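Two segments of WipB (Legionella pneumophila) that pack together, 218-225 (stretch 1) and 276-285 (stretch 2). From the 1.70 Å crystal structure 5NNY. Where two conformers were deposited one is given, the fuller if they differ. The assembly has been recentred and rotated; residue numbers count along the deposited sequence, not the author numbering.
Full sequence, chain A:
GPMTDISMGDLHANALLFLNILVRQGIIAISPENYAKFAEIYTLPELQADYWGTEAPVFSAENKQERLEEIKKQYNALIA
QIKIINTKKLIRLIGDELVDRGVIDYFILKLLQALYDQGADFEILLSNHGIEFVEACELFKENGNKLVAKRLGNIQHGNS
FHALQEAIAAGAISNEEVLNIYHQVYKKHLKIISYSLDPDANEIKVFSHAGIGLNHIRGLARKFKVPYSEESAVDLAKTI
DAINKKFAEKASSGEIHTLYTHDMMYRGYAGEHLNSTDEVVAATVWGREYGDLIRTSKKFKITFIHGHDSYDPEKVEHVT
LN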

ATOM      1  N   ARG A 218       0.163  -7.673 -20.327  1.00 20.47           N
ATOM      2  CA  ARG A 218       0.417  -8.919 -21.042  1.00 20.44           C
ATOM      3  C   ARG A 218       1.494  -9.740 -20.344  1.00 22.54           C
ATOM      4  O   ARG A 218       1.380 -10.966 -20.236  1.00 22.73           O
ATOM      5  CB  ARG A 218       0.810  -8.612 -22.493  1.00 25.35           C
ATOM      6  CG  ARG A 218       1.035  -9.848 -23.361  1.00 35.02           C
ATOM      7  CD  ARG A 218       1.593  -9.478 -24.735  1.00 36.87           C
ATOM      8  NE  ARG A 218       0.624  -8.719 -25.521  1.00 36.41           N
ATOM      9  CZ  ARG A 218      -0.270  -9.281 -26.329  1.00 43.85           C
ATOM     10  NH1 ARG A 218      -0.302 -10.602 -26.456  1.00 45.35           N
ATOM     11  NH2 ARG A 218      -1.127  -8.530 -27.006  1.00 44.33           N
ATOM     12  N   GLY A 219       2.552  -9.082 -19.871  1.00 22.46           N
ATOM     13  CA  GLY A 219       3.582  -9.799 -19.142  1.00 19.70           C
ATOM     14  C   GLY A 219       3.067 -10.398 -17.846  1.00 21.21           C
ATOM     15  O   GLY A 219       3.458 -11.504 -17.467  1.00 22.58           O
ATOM     16  N   LEU A 220       2.190  -9.669 -17.149  1.00 19.51           N
ATOM     17  CA  LEU A 220       1.622 -10.171 -15.901  1.00 19.04           C
ATOM     18  C   LEU A 220       0.741 -11.387 -16.156  1.00 23.36           C
ATOM     19  O   LEU A 220       0.810 -12.381 -15.429  1.00 21.78           O
ATOM     20  CB  LEU A 220       0.825  -9.064 -15.193  1.00 17.09           C
ATOM     21  CG  LEU A 220       1.637  -7.890 -14.620  1.00 17.65           C
ATOM     22  CD1 LEU A 220       0.782  -6.673 -14.336  1.00 16.62           C
ATOM     23  CD2 LEU A 220       2.343  -8.335 -13.320  1.00 18.92           C
ATOM     24  N   ALA A 221      -0.104 -11.327 -17.183  1.00 24.91           N
ATOM     25  CA  ALA A 221      -0.915 -12.497 -17.507  1.00 23.15           C
ATOM     26  C   ALA A 221      -0.033 -13.716 -17.766  1.00 25.47           C
ATOM     27  O   ALA A 221      -0.334 -14.820 -17.296  1.00 27.21           O
ATOM     28  CB  ALA A 221      -1.804 -12.203 -18.712  1.00 23.55           C
ATOM     29  N   ARG A 222       1.076 -13.526 -18.488  1.00 22.60           N
ATOM     30  CA  ARG A 222       2.018 -14.618 -18.724  1.00 24.38           C
ATOM     31  C   ARG A 222       2.651 -15.107 -17.423  1.00 28.18           C
ATOM     32  O   ARG A 222       2.749 -16.315 -17.188  1.00 27.32           O
ATOM     33  CB  ARG A 222       3.101 -14.171 -19.708  1.00 29.69           C
ATOM     34  CG  ARG A 222       4.183 -15.219 -19.922  1.00 36.18           C
ATOM     35  CD  ARG A 222       5.202 -14.817 -20.982  1.00 43.40           C
ATOM     36  NE  ARG A 222       4.788 -15.202 -22.328  1.00 54.38           N
ATOM     37  CZ  ARG A 222       4.639 -14.352 -23.334  1.00 58.62           C
ATOM     38  NH1 ARG A 222       4.261 -14.796 -24.525  1.00 57.90           N
ATOM     39  NH2 ARG A 222       4.882 -13.059 -23.151  1.00 60.01           N
ATOM     40  N   LYS A 223       3.092 -14.179 -16.570  1.00 24.32           N
ATOM     41  CA  LYS A 223       3.721 -14.553 -15.301  1.00 25.79           C
ATOM     42  C   LYS A 223       2.786 -15.389 -14.434  1.00 29.44           C
ATOM     43  O   LYS A 223       3.216 -16.372 -13.820  1.00 31.52           O
ATOM     44  CB  LYS A 223       4.166 -13.294 -14.558  1.00 29.59           C
ATOM     45  CG  LYS A 223       4.662 -13.517 -13.130  1.00 29.38           C
ATOM     46  CD  LYS A 223       6.137 -13.780 -13.106  1.00 36.40           C
ATOM     47  CE  LYS A 223       6.731 -13.587 -11.716  1.00 32.07           C
ATOM     48  NZ  LYS A 223       8.183 -13.918 -11.749  1.00 29.05           N
ATOM     49  N   PHE A 224       1.505 -15.026 -14.382  1.00 28.98           N
ATOM     50  CA  PHE A 224       0.520 -15.723 -13.562  1.00 31.25           C
ATOM     51  C   PHE A 224      -0.213 -16.835 -14.303  1.00 32.38           C
ATOM     52  O   PHE A 224      -1.094 -17.474 -13.712  1.00 30.94           O
ATOM     53  CB  PHE A 224      -0.478 -14.722 -12.997  1.00 27.03           C
ATOM     54  CG  PHE A 224       0.110 -13.854 -11.934  1.00 21.47           C
ATOM     55  CD1 PHE A 224       0.401 -14.383 -10.686  1.00 20.20           C
ATOM     56  CD2 PHE A 224       0.404 -12.525 -12.186  1.00 22.68           C
ATOM     57  CE1 PHE A 224       0.962 -13.592  -9.692  1.00 26.38           C
ATOM     58  CE2 PHE A 224       0.974 -11.725 -11.205  1.00 24.45           C
ATOM     59  CZ  PHE A 224       1.246 -12.261  -9.950  1.00 25.72           C
ATOM     60  N   LYS A 225       0.143 -17.083 -15.568  1.00 23.60           N
ATOM     61  CA  LYS A 225      -0.361 -18.225 -16.341  1.00 33.84           C
ATOM     62  C   LYS A 225      -1.872 -18.134 -16.549  1.00 36.24           C
ATOM     63  O   LYS A 225      -2.615 -19.089 -16.319  1.00 32.41           O
ATOM     64  CB  LYS A 225       0.027 -19.559 -15.680  1.00 37.86           C
ATOM     65  CG  LYS A 225       1.538 -19.761 -15.539  1.00 47.24           C
ATOM     66  CD  LYS A 225       1.896 -21.081 -14.845  1.00 48.18           C
ATOM     67  CE  LYS A 225       1.650 -22.285 -15.749  1.00 50.17           C
ATOM     68  NZ  LYS A 225       2.058 -23.559 -15.094  1.00 51.75           N
ATOM     69  N   SER A 276      13.068  -8.914 -18.852  0.54 32.70           N
ATOM     70  CA  SER A 276      12.884 -10.357 -18.760  0.54 33.90           C
ATOM     71  C   SER A 276      11.514 -10.685 -18.179  0.54 31.25           C
ATOM     72  O   SER A 276      11.014  -9.983 -17.299  0.54 26.86           O
ATOM     73  CB  SER A 276      13.991 -10.977 -17.903  0.54 43.86           C
ATOM     74  OG  SER A 276      14.044 -12.381 -18.068  0.54 54.57           O
ATOM     75  N   THR A 277      10.915 -11.774 -18.669  0.54 31.93           N
ATOM     76  CA  THR A 277       9.532 -12.096 -18.313  0.54 34.52           C
ATOM     77  C   THR A 277       9.361 -12.258 -16.805  0.54 30.85           C
ATOM     78  O   THR A 277       8.350 -11.833 -16.229  0.54 28.88           O
ATOM     79  CB  THR A 277       9.100 -13.366 -19.043  0.54 45.34           C
ATOM     80  OG1 THR A 277       9.187 -13.140 -20.452  0.54 52.34           O
ATOM     81  CG2 THR A 277       7.681 -13.732 -18.692  0.54 43.57           C
ATOM     82  N   ASP A 278      10.357 -12.842 -16.146  1.00 25.47           N
ATOM     83  CA  ASP A 278      10.273 -13.090 -14.708  1.00 20.13           C
ATOM     84  C   ASP A 278      10.322 -11.806 -13.884  1.00 22.27           C
ATOM     85  O   ASP A 278      10.014 -11.837 -12.681  1.00 22.71           O
ATOM     86  CB  ASP A 278      11.391 -14.046 -14.256  1.00 24.10           C
ATOM     87  CG  ASP A 278      12.794 -13.503 -14.522  1.00 35.02           C
ATOM     88  OD1 ASP A 278      13.014 -12.886 -15.588  1.00 36.39           O
ATOM     89  OD2 ASP A 278      13.683 -13.712 -13.666  1.00 36.94           O
ATOM     90  N   GLU A 279      10.695 -10.692 -14.497  1.00 19.17           N
ATOM     91  CA  GLU A 279      10.852  -9.414 -13.817  1.00 20.94           C
ATOM     92  C   GLU A 279       9.607  -8.539 -13.911  1.00 18.17           C
ATOM     93  O   GLU A 279       9.652  -7.373 -13.496  1.00 18.39           O
ATOM     94  CB  GLU A 279      12.047  -8.654 -14.405  1.00 25.45           C
ATOM     95  CG  GLU A 279      13.349  -9.452 -14.402  1.00 18.19           C
ATOM     96  CD  GLU A 279      14.529  -8.702 -15.037  1.00 26.93           C
ATOM     97  OE1 GLU A 279      15.590  -8.608 -14.385  1.00 41.31           O
ATOM     98  OE2 GLU A 279      14.392  -8.205 -16.178  1.00 26.74           O
ATOM     99  N   VAL A 280       8.508  -9.063 -14.452  1.00 20.33           N
ATOM    100  CA  VAL A 280       7.393  -8.192 -14.845  1.00 20.50           C
ATOM    101  C   VAL A 280       6.709  -7.577 -13.621  1.00 17.88           C
ATOM    102  O   VAL A 280       6.217  -6.445 -13.671  1.00 18.29           O
ATOM    103  CB  VAL A 280       6.396  -8.953 -15.739  1.00 23.46           C
ATOM    104  CG1 VAL A 280       5.633 -10.023 -14.956  1.00 24.71           C
ATOM    105  CG2 VAL A 280       5.433  -7.965 -16.401  1.00 18.56           C
ATOM    106  N   VAL A 281       6.706  -8.281 -12.483  1.00 20.31           N
ATOM    107  CA  VAL A 281       6.150  -7.663 -11.278  1.00 16.39           C
ATOM    108  C   VAL A 281       7.046  -6.512 -10.826  1.00 22.71           C
ATOM    109  O   VAL A 281       6.570  -5.415 -10.529  1.00 19.73           O
ATOM    110  CB  VAL A 281       5.947  -8.709 -10.159  1.00 16.35           C
ATOM    111  CG1 VAL A 281       5.508  -8.033  -8.859  1.00 22.25           C
ATOM    112  CG2 VAL A 281       4.888  -9.733 -10.556  1.00 21.69           C
ATOM    113  N   ALA A 282       8.365  -6.729 -10.805  1.00 22.63           N
ATOM    114  CA  ALA A 282       9.270  -5.624 -10.497  1.00 16.93           C
ATOM    115  C   ALA A 282       9.091  -4.479 -11.496  1.00 22.20           C
ATOM    116  O   ALA A 282       9.006  -3.307 -11.107  1.00 21.96           O
ATOM    117  CB  ALA A 282      10.723  -6.118 -10.481  1.00 14.02           C
ATOM    118  N   ALA A 283       9.005  -4.806 -12.784  1.00 20.41           N
ATOM    119  CA  ALA A 283       8.821  -3.776 -13.809  1.00 20.77           C
ATOM    120  C   ALA A 283       7.529  -2.991 -13.581  1.00 17.86           C
ATOM    121  O   ALA A 283       7.491  -1.770 -13.751  1.00 19.82           O
ATOM    122  CB  ALA A 283       8.825  -4.433 -15.187  1.00 20.46           C
ATOM    123  N   THR A 284       6.480  -3.663 -13.120  1.00 23.31           N
ATOM    124  CA  THR A 284       5.204  -2.976 -12.904  1.00 20.92           C
ATOM    125  C   THR A 284       5.260  -2.054 -11.683  1.00 17.74           C
ATOM    126  O   THR A 284       4.855  -0.889 -11.751  1.00 24.06           O
ATOM    127  CB  THR A 284       4.077  -4.008 -12.770  1.00 21.56           C
ATOM    128  OG1 THR A 284       3.944  -4.724 -13.999  1.00 19.37           O
ATOM    129  CG2 THR A 284       2.741  -3.329 -12.455  1.00 21.31           C
ATOM    130  N   VAL A 285       5.755  -2.545 -10.548  1.00 22.20           N
ATOM    131  CA  VAL A 285       5.750  -1.697  -9.357  1.00 18.15           C
ATOM    132  C   VAL A 285       6.744  -0.549  -9.498  1.00 22.23           C
ATOM    133  O   VAL A 285       6.552   0.514  -8.902  1.00 25.14           O
ATOM    134  CB  VAL A 285       6.006  -2.510  -8.064  1.00 23.81           C
ATOM    135  CG1 VAL A 285       4.878  -3.518  -7.834  1.00 23.24           C
ATOM    136  CG2 VAL A 285       7.377  -3.195  -8.084  1.00 27.68           C
TER

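The most unusual feature of this contact is a side chain that is not there. At Gly219 a CB would point toward the second stretch and would lie only 2.7 Å from Val280 CG2, a clash; the glycine leaves that space to the valine. The backbones come correspondingly close, with Gly219 CA and Val280 CA 6.0 Å apart, although the axes of the two helices approach no nearer than 9.6 Å. This pair of segments from WipB illustrates a general principle of helix packing: a glycine in the interface lets a branched neighbour rest directly on the backbone. Here Val280 CG1 lies 3.6 Å from Gly219 O, and Val280 CG2 lies 3.7 Å from Leu220 N.

The helices run in roughly opposite directions, their N-to-C vectors 145° apart, so that moving one turn along the first, from Gly219 to Lys223, leads back to the 3-10 segment that precedes the second. Lys223 joins the two in a mixed role. Lys223 CB packs 3.6 Å from Val280 CG1, while the extended end of the side chain carries Lys223 NZ to Asp278 O, forming a 2.9 Å hydrogen bond, the only one between the stretches. The acceptor is a backbone carbonyl; the carboxylate of Asp278 instead takes a bond from its own stretch, Ser276 OG to Asp278 OD1 at 2.7 Å.

Beside the glycine, Leu220 extends the apolar contact. Leu220 CD2 lies 4.0 Å from both Val280 CG1 and Val281 CG2, and Leu220 CD1 sits 3.7 Å from Thr284 OG1. That hydroxyl can tolerate a methyl neighbour because Thr284 OG1 donates a hydrogen bond to Val280 O, 2.9 Å away, within its own helix. Phe224 adds a looser contact, Phe224 CE2 to Val281 CG2 at 4.4 Å. The exposed Arg222 contributes its aliphatic portion, with Arg222 CD 3.5 Å from Thr277 CG2.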